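Local coordinates for putative oxygenase (Streptomyces viridochromogenes Tue57, PDB 4XAA), which is probably an iron- and 2-oxoglutarate-dependent oxygenase of the phytanoyl-CoA dioxygenase family, linked to oxidative cyclization in orthosomycin biosynthesis, at residues L92-D101 and R134-C142. Numbering follows the deposited sequence.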
# COMPACT_ATOMS: atom_id res chain seq x y z
N LEU A 92 3.34 4.53 13.42
CA LEU A 92 3.28 4.55 11.97
C LEU A 92 4.03 5.73 11.40
O LEU A 92 4.91 5.56 10.55
CB LEU A 92 1.84 4.56 11.49
CG LEU A 92 1.11 3.27 11.90
CD1 LEU A 92 -0.36 3.33 11.51
CD2 LEU A 92 1.79 2.07 11.29
N ALA A 93 3.73 6.92 11.89
CA ALA A 93 4.39 8.12 11.38
C ALA A 93 5.85 8.13 11.81
O ALA A 93 6.70 8.63 11.08
CB ALA A 93 3.68 9.36 11.86
N GLN A 94 6.13 7.57 12.97
CA GLN A 94 7.52 7.44 13.43
C GLN A 94 8.32 6.47 12.55
O GLN A 94 9.47 6.72 12.22
CB GLN A 94 7.55 7.00 14.90
CG GLN A 94 7.15 8.13 15.88
CD GLN A 94 6.81 7.64 17.28
OE1 GLN A 94 6.84 6.43 17.56
NE2 GLN A 94 6.47 8.57 18.15
N LEU A 95 7.70 5.37 12.13
CA LEU A 95 8.35 4.51 11.14
C LEU A 95 8.66 5.26 9.84
O LEU A 95 9.77 5.16 9.31
CB LEU A 95 7.48 3.30 10.81
CG LEU A 95 8.15 2.34 9.83
CD1 LEU A 95 9.21 1.53 10.58
CD2 LEU A 95 7.14 1.41 9.18
N ALA A 96 7.67 6.00 9.34
CA ALA A 96 7.83 6.72 8.09
C ALA A 96 8.88 7.81 8.22
O ALA A 96 9.71 7.98 7.34
CB ALA A 96 6.50 7.31 7.65
N ALA A 97 8.84 8.56 9.32
CA ALA A 97 9.87 9.57 9.58
C ALA A 97 11.28 8.96 9.63
O ALA A 97 12.23 9.53 9.08
CB ALA A 97 9.56 10.30 10.87
N ALA A 98 11.43 7.81 10.28
CA ALA A 98 12.72 7.12 10.29
C ALA A 98 13.18 6.77 8.87
O ALA A 98 14.28 7.12 8.45
CB ALA A 98 12.64 5.87 11.15
N PHE A 99 12.33 6.09 8.12
CA PHE A 99 12.70 5.65 6.77
C PHE A 99 13.06 6.82 5.88
O PHE A 99 14.02 6.76 5.13
CB PHE A 99 11.58 4.83 6.16
CG PHE A 99 11.68 3.38 6.47
CD1 PHE A 99 11.45 2.93 7.76
CD2 PHE A 99 12.07 2.47 5.50
CE1 PHE A 99 11.57 1.59 8.08
CE2 PHE A 99 12.19 1.13 5.80
CZ PHE A 99 11.94 0.68 7.09
N VAL A 100 12.31 7.90 5.99
CA VAL A 100 12.50 9.05 5.12
C VAL A 100 13.47 10.06 5.77
O VAL A 100 13.86 11.05 5.15
CB VAL A 100 11.11 9.68 4.78
CG1 VAL A 100 10.87 11.01 5.47
CG2 VAL A 100 10.93 9.75 3.30
N ASP A 101 13.88 9.75 7.00
CA ASP A 101 14.86 10.54 7.75
C ASP A 101 14.49 12.02 8.02
O ASP A 101 15.32 12.91 7.89
CB ASP A 101 16.21 10.50 7.05
CG ASP A 101 17.35 10.84 7.98
OD1 ASP A 101 17.12 10.82 9.21
OD2 ASP A 101 18.47 11.13 7.51
N ARG A 134 12.99 10.04 -1.58
CA ARG A 134 13.07 9.99 -0.13
C ARG A 134 12.45 11.21 0.54
O ARG A 134 13.01 11.75 1.49
CB ARG A 134 14.53 9.84 0.33
CG ARG A 134 14.65 8.87 1.46
CD ARG A 134 15.96 9.00 2.20
NE ARG A 134 15.95 8.13 3.38
CZ ARG A 134 17.00 7.92 4.15
NH1 ARG A 134 18.15 8.50 3.87
NH2 ARG A 134 16.88 7.12 5.22
N THR A 135 11.30 11.63 0.03
CA THR A 135 10.62 12.82 0.52
C THR A 135 9.19 12.49 0.95
O THR A 135 8.69 13.03 1.94
CB THR A 135 10.62 13.92 -0.57
OG1 THR A 135 11.96 14.38 -0.76
CG2 THR A 135 9.76 15.09 -0.16
N VAL A 136 8.55 11.59 0.21
CA VAL A 136 7.18 11.17 0.50
C VAL A 136 7.12 9.66 0.35
O VAL A 136 7.58 9.13 -0.65
CB VAL A 136 6.14 11.87 -0.46
CG1 VAL A 136 4.72 11.69 0.04
CG2 VAL A 136 6.43 13.34 -0.59
N CYS A 137 6.61 8.96 1.35
CA CYS A 137 6.49 7.51 1.24
C CYS A 137 5.09 7.01 1.53
O CYS A 137 4.29 7.71 2.13
CB CYS A 137 7.48 6.80 2.17
SG CYS A 137 7.16 7.11 3.93
N ASN A 138 4.82 5.78 1.10
CA ASN A 138 3.60 5.07 1.43
C ASN A 138 3.90 3.97 2.41
O ASN A 138 4.82 3.19 2.20
CB ASN A 138 2.95 4.47 0.18
CG ASN A 138 2.20 5.51 -0.65
OD1 ASN A 138 1.06 5.87 -0.34
ND2 ASN A 138 2.82 5.97 -1.73
N LEU A 139 3.12 3.90 3.48
CA LEU A 139 3.21 2.75 4.38
C LEU A 139 2.08 1.82 4.04
O LEU A 139 0.92 2.22 4.08
CB LEU A 139 3.14 3.17 5.85
CG LEU A 139 4.48 3.39 6.57
CD1 LEU A 139 5.27 4.46 5.87
CD2 LEU A 139 4.23 3.78 8.01
N SER A 140 2.42 0.60 3.67
CA SER A 140 1.42 -0.40 3.35
C SER A 140 1.35 -1.36 4.51
O SER A 140 2.26 -2.17 4.72
CB SER A 140 1.76 -1.13 2.05
OG SER A 140 1.88 -0.22 0.97
N ILE A 141 0.28 -1.24 5.28
CA ILE A 141 0.03 -2.15 6.39
C ILE A 141 -0.74 -3.35 5.87
O ILE A 141 -1.92 -3.26 5.56
CB ILE A 141 -0.75 -1.49 7.54
CG1 ILE A 141 -0.10 -0.16 7.94
CG2 ILE A 141 -0.82 -2.42 8.72
CD1 ILE A 141 -1.00 0.70 8.82
N CYS A 142 -0.05 -4.48 5.80
CA CYS A 142 -0.61 -5.71 5.26
C CYS A 142 -1.48 -6.44 6.27
O CYS A 142 -1.03 -6.80 7.36
CB CYS A 142 0.53 -6.59 4.78
SG CYS A 142 1.65 -5.59 3.76
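The carbonyl oxygen of F99, in the last turn of helix 90-100, is gripped side-on by R134, whose NE and NH2 each donate to F99 O at 2.9 Å. The oxygen lies close to the guanidinium plane, at its edge. Both bonds are bent, with N-H...O angles of 145°; NE approaches in the carbonyl plane, whereas NH2 sits above it. An extended chain from CG to NE carries the guanidinium group up to this helix end. D101, which closes the helix in a Schellman motif, lays its CB over one guanidinium face, 3.9 Å above the plane. Its carboxylate lies out of the guanidinium plane, beyond salt-bridge distance, so it may add charge attraction but takes no N-H bond. Beside this polar end, V100 presses CG2 onto the backbone of R134, 3.4 Å from R134 O.

Farther along, the contact is apolar. A96 CB rests on both C137 SG and L139 CD1, the latter 3.6 Å away. L139 sends its other methyl, CD2, against the helix backbone near L92 O and to within 3.9 Å of L95 CD2. L92 and I141 then meet tip to tip through their CD1 methyls. C137, L139 and I141 alternate along the strand with V136 and N138, which point away from the helix, V136 on the nickel-bearing side.

Helix 90-100 packs on the outside of the major sheet of the double-stranded beta-helix, its 92-100 segment running at 137° to strand 136-142, N-to-C directions compared. This strand lies between strands 186-191 and 207-215, while helix 8-18 flanks L95, F99 and R134.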